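Local coordinates for flavin-dependent monooxygenase, oxygenase subunit HsaA (Rhodococcus sp., PDB 2RFQ), which catalyses the FMNH2-dependent ortho-hydroxylation of the secosteroid phenol 3-HSA to the catechol 3,4-DHSA during bacterial cholesterol breakdown, at residues A97-Q101 / A218-N224; S100-D106 / T204-L208. All coordinates share one frame; numbering follows the deposited sequence.

How the interactions relate
Both contacts start from the connection that leaves helix 80-96 and turns into helix 101-108, in the helical N-terminal part of this acyl-CoA dehydrogenase-like fold; the centres of interactions 1 and 2 lie about 8 Å apart. Interaction 1 packs 97-101 against 218-224, in the loop that leads towards helix 233-266. Interaction 2 sets the first turns of helix 101-108 on 204-208, where the chain enters strand 207-209 of the mixed sheet. Ser100 and Gln101 belong to both, and Gln104 probably joins them, its amide bonding to Phe99 O and Asn224 ND2. The turn and the helix that follows it thus tie the N-terminal helices both to the beta domain and to the linker returning to the C-terminal helices.

Interaction 1: residues A97-Q101 / A218-N224; sequences ALFSQ and APGLERN
Leu98 O and Gly220 N meet in a backbone hydrogen bond that joins two loops of the acyl-CoA dehydrogenase-like fold: the interhelical turn 97-101 of the N-terminal helical domain and the linker 218-224 leading to helix 233-266. Gly220 N lies 2.9 Å from Leu98 O, above the carbonyl plane. Gly220 fits here because it has no side chain; its CA lies 3.2 Å from Ala97 O in a CA-H...O contact, where a CB would collide with the carbonyl oxygens of Ala97 and Phe99. The ring of Pro219 lies beside the start of the next helix, its CG reaching Ser100 N at 3.6 Å. Leu98 CB touches Ala218 CB, both residues also resting on Leu208 of strand 207-209, and Leu98 and Leu221 lie side by side with their CD2 methyls in contact.

Arg223 can be followed outward along Gln101. Its CB and CG pass Gln101 OE1, Arg223 CD comes within 3.4 Å of Gln101 OE1, and a bend at chi3 (37°) lays the guanidinium flat over the amide, planes 17° apart. The groups stack: Arg223 NE lies by OE1, too poorly angled for a hydrogen bond, while CZ, NH1 and NH2 lie around Gln101 NE2, which sits over the guanidinium centre. Gln101 NE2 bonds to Gln57, and OE1 accepts from a water that also donates to Gly220 O. Asn224, whose ND2 also bonds to Gln104, sends a nearly straight N-H (167°) in its own amide plane to a lone pair of Ala97 O, with Asn224 ND2 and Ala97 O 2.9 Å apart.

Interaction 2: residues S100-D106 / T204-L208; sequences SQQAQED and THRVL
A capped helix N-terminus and a His-carboxylate pair join helix 101-108 to the edge of the beta domain, away from the flavin and ligand sites. Ser100, the N-cap, has OG placed between its backbone N and carbonyl carbon (chi1 69°), from where Ser100 OG accepts from Ala103 N and donates to His205 O at 2.8 Å. A water bridges Ser100 N to the same carbonyl. Gln102 lays its amide over one face of the His205 ring, planes 10° apart, with Gln102 NE2 3.2 Å from His205 CE1 and Gln102 CG making a CH-pi contact; Arg206 CG lies against the opposite face, toward its rim. At the ring edge His205 NE2 donates in the ring plane to the syn side of Asp106 OD2, 2.7 Å away. Arg206 NE reaches Asp106 OD2 at 2.8 Å from above the carboxylate plane, completing a salt bridge, and NH2 adds a weak bond. An alanine in place of His205 is likely to leave Asp106 OD2 with Arg206 as its sole partner across this contact and Gln102 without a ring to lie on. Two strong donors and a weak one converging on one oxygen suggest that Asp106 stays ionised and that its charge would probably help hold a proton on His205 NE2.

Interaction 1: residues A97-Q101 / A218-N224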
# COMPACT_ATOMS: atom_id res chain seq x y z
N ALA A 97 24.03 -26.47 21.89
CA ALA A 97 25.49 -26.39 21.74
C ALA A 97 26.12 -25.35 22.66
O ALA A 97 27.32 -25.40 22.91
CB ALA A 97 25.84 -26.06 20.30
N LEU A 98 25.30 -24.40 23.12
CA LEU A 98 25.77 -23.31 23.97
C LEU A 98 25.68 -23.66 25.45
O LEU A 98 26.36 -23.04 26.28
CB LEU A 98 25.01 -22.01 23.68
CG LEU A 98 24.97 -21.50 22.23
CD1 LEU A 98 24.02 -20.31 22.09
CD2 LEU A 98 26.36 -21.11 21.80
N PHE A 99 24.86 -24.66 25.79
CA PHE A 99 24.76 -25.12 27.17
C PHE A 99 26.06 -25.83 27.56
O PHE A 99 26.90 -26.16 26.71
CB PHE A 99 23.59 -26.10 27.38
CG PHE A 99 22.23 -25.44 27.51
CD1 PHE A 99 21.52 -25.49 28.71
CD2 PHE A 99 21.62 -24.84 26.39
CE1 PHE A 99 20.21 -24.92 28.81
CE2 PHE A 99 20.34 -24.27 26.49
CZ PHE A 99 19.63 -24.32 27.69
N SER A 100 26.20 -26.09 28.86
CA SER A 100 27.36 -26.82 29.37
C SER A 100 27.52 -28.16 28.64
O SER A 100 26.52 -28.77 28.19
CB SER A 100 27.20 -27.06 30.87
OG SER A 100 26.15 -28.00 31.10
N GLN A 101 28.77 -28.62 28.56
CA GLN A 101 29.06 -29.93 28.01
C GLN A 101 28.23 -31.00 28.72
O GLN A 101 27.74 -31.95 28.08
CB GLN A 101 30.55 -30.24 28.15
CG GLN A 101 30.94 -31.63 27.68
CD GLN A 101 30.91 -31.78 26.17
OE1 GLN A 101 31.10 -30.81 25.43
NE2 GLN A 101 30.68 -33.02 25.71
N ALA A 218 28.92 -18.31 26.97
CA ALA A 218 28.16 -19.55 27.13
C ALA A 218 29.15 -20.70 27.25
O ALA A 218 30.13 -20.74 26.49
CB ALA A 218 27.19 -19.79 25.97
N PRO A 219 28.93 -21.62 28.21
CA PRO A 219 29.93 -22.65 28.50
C PRO A 219 30.18 -23.65 27.37
O PRO A 219 31.26 -24.24 27.30
CB PRO A 219 29.37 -23.38 29.74
CG PRO A 219 27.92 -23.10 29.73
CD PRO A 219 27.77 -21.73 29.12
N GLY A 220 29.18 -23.85 26.50
CA GLY A 220 29.30 -24.81 25.37
C GLY A 220 30.31 -24.38 24.32
O GLY A 220 30.77 -25.21 23.53
N LEU A 221 30.63 -23.09 24.30
CA LEU A 221 31.57 -22.54 23.31
C LEU A 221 32.99 -23.06 23.53
O LEU A 221 33.83 -22.97 22.63
CB LEU A 221 31.59 -21.01 23.36
CG LEU A 221 30.30 -20.30 22.95
CD1 LEU A 221 30.52 -18.81 23.11
CD2 LEU A 221 29.89 -20.65 21.53
N GLU A 222 33.27 -23.58 24.72
CA GLU A 222 34.64 -24.03 25.03
C GLU A 222 35.02 -25.20 24.12
O GLU A 222 36.10 -25.21 23.52
CB GLU A 222 34.76 -24.42 26.50
CG GLU A 222 36.17 -24.86 26.88
CD GLU A 222 36.29 -25.37 28.32
OE1 GLU A 222 35.26 -25.50 29.03
OE2 GLU A 222 37.44 -25.67 28.74
N ARG A 223 34.10 -26.16 24.00
CA ARG A 223 34.32 -27.32 23.14
C ARG A 223 33.67 -27.16 21.76
O ARG A 223 34.17 -27.70 20.78
CB ARG A 223 33.87 -28.60 23.84
CG ARG A 223 34.70 -28.92 25.08
CD ARG A 223 34.49 -30.34 25.61
NE ARG A 223 34.30 -31.29 24.51
CZ ARG A 223 34.37 -32.62 24.64
NH1 ARG A 223 34.63 -33.16 25.83
NH2 ARG A 223 34.19 -33.39 23.57
N ASN A 224 32.55 -26.44 21.68
CA ASN A 224 31.89 -26.24 20.40
C ASN A 224 32.36 -24.92 19.78
O ASN A 224 31.74 -23.87 19.96
CB ASN A 224 30.36 -26.30 20.56
CG ASN A 224 29.88 -27.66 21.03
OD1 ASN A 224 30.42 -28.69 20.63
ND2 ASN A 224 28.85 -27.67 21.88
O HOH W 1 30.38 -28.18 24.69

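Interaction 2: residues S100-D106 / T204-L208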
# COMPACT_ATOMS: atom_id res chain seq x y z
N SER A 100 26.20 -26.09 28.86
CA SER A 100 27.36 -26.82 29.37
C SER A 100 27.52 -28.16 28.64
O SER A 100 26.52 -28.77 28.19
CB SER A 100 27.20 -27.06 30.87
OG SER A 100 26.15 -28.00 31.10
N GLN A 101 28.77 -28.62 28.56
CA GLN A 101 29.06 -29.93 28.01
C GLN A 101 28.23 -31.00 28.72
O GLN A 101 27.74 -31.95 28.08
CB GLN A 101 30.55 -30.24 28.15
CG GLN A 101 30.94 -31.63 27.68
CD GLN A 101 30.91 -31.78 26.17
OE1 GLN A 101 31.10 -30.81 25.43
NE2 GLN A 101 30.68 -33.02 25.71
N GLN A 102 28.04 -30.85 30.03
CA GLN A 102 27.31 -31.85 30.81
C GLN A 102 25.86 -31.91 30.38
O GLN A 102 25.29 -32.99 30.26
CB GLN A 102 27.42 -31.55 32.30
CG GLN A 102 26.81 -32.61 33.19
CD GLN A 102 26.89 -32.22 34.68
OE1 GLN A 102 27.62 -31.28 35.06
NE2 GLN A 102 26.16 -32.93 35.53
N ALA A 103 25.26 -30.74 30.12
CA ALA A 103 23.87 -30.69 29.64
C ALA A 103 23.74 -31.38 28.26
O ALA A 103 22.80 -32.15 28.03
CB ALA A 103 23.39 -29.25 29.55
N GLN A 104 24.69 -31.13 27.37
CA GLN A 104 24.68 -31.80 26.06
C GLN A 104 24.82 -33.31 26.20
O GLN A 104 24.15 -34.06 25.51
CB GLN A 104 25.80 -31.28 25.17
CG GLN A 104 25.68 -29.81 24.83
CD GLN A 104 26.97 -29.29 24.22
OE1 GLN A 104 27.46 -29.83 23.23
NE2 GLN A 104 27.55 -28.27 24.86
N GLU A 105 25.69 -33.75 27.12
CA GLU A 105 25.83 -35.16 27.41
C GLU A 105 24.51 -35.74 27.97
O GLU A 105 24.09 -36.84 27.58
CB GLU A 105 26.99 -35.39 28.39
CG GLU A 105 27.13 -36.85 28.86
CD GLU A 105 27.71 -37.79 27.80
OE1 GLU A 105 28.45 -37.33 26.90
OE2 GLU A 105 27.45 -39.02 27.90
N ASP A 106 23.84 -35.00 28.85
CA ASP A 106 22.52 -35.43 29.36
C ASP A 106 21.54 -35.74 28.24
O ASP A 106 20.82 -36.73 28.30
CB ASP A 106 21.92 -34.38 30.30
CG ASP A 106 22.66 -34.26 31.62
OD1 ASP A 106 23.48 -35.14 31.96
OD2 ASP A 106 22.40 -33.28 32.33
N THR A 204 21.78 -26.58 38.03
CA THR A 204 22.56 -25.45 37.50
C THR A 204 23.09 -25.67 36.09
O THR A 204 22.96 -24.80 35.22
CB THR A 204 23.73 -25.12 38.44
OG1 THR A 204 23.20 -24.79 39.73
CG2 THR A 204 24.55 -23.95 37.90
N HIS A 205 23.67 -26.85 35.85
CA HIS A 205 24.31 -27.09 34.54
C HIS A 205 23.32 -27.14 33.38
O HIS A 205 23.73 -27.06 32.23
CB HIS A 205 25.20 -28.35 34.58
CG HIS A 205 24.44 -29.64 34.57
ND1 HIS A 205 23.96 -30.24 35.71
CD2 HIS A 205 24.10 -30.46 33.55
CE1 HIS A 205 23.34 -31.37 35.40
NE2 HIS A 205 23.42 -31.53 34.09
N ARG A 206 22.04 -27.26 33.70
CA ARG A 206 20.98 -27.32 32.69
C ARG A 206 20.25 -25.98 32.51
O ARG A 206 19.14 -25.93 31.96
CB ARG A 206 19.99 -28.43 33.05
CG ARG A 206 20.56 -29.83 32.89
CD ARG A 206 19.43 -30.83 33.00
NE ARG A 206 19.92 -32.20 33.13
CZ ARG A 206 19.20 -33.18 33.68
NH1 ARG A 206 17.97 -32.93 34.13
NH2 ARG A 206 19.70 -34.41 33.77
N VAL A 207 20.89 -24.89 32.93
CA VAL A 207 20.28 -23.56 32.79
C VAL A 207 21.27 -22.61 32.12
O VAL A 207 22.44 -22.56 32.49
CB VAL A 207 19.83 -23.01 34.16
CG1 VAL A 207 19.23 -21.61 34.02
CG2 VAL A 207 18.82 -23.97 34.78
N LEU A 208 20.80 -21.87 31.11
CA LEU A 208 21.69 -20.99 30.35
C LEU A 208 21.12 -19.59 30.22
O LEU A 208 20.01 -19.42 29.73
CB LEU A 208 21.94 -21.56 28.95
CG LEU A 208 22.84 -20.72 28.02
CD1 LEU A 208 24.25 -20.55 28.56
CD2 LEU A 208 22.89 -21.37 26.64
O HOH W 2 24.45 -24.80 30.68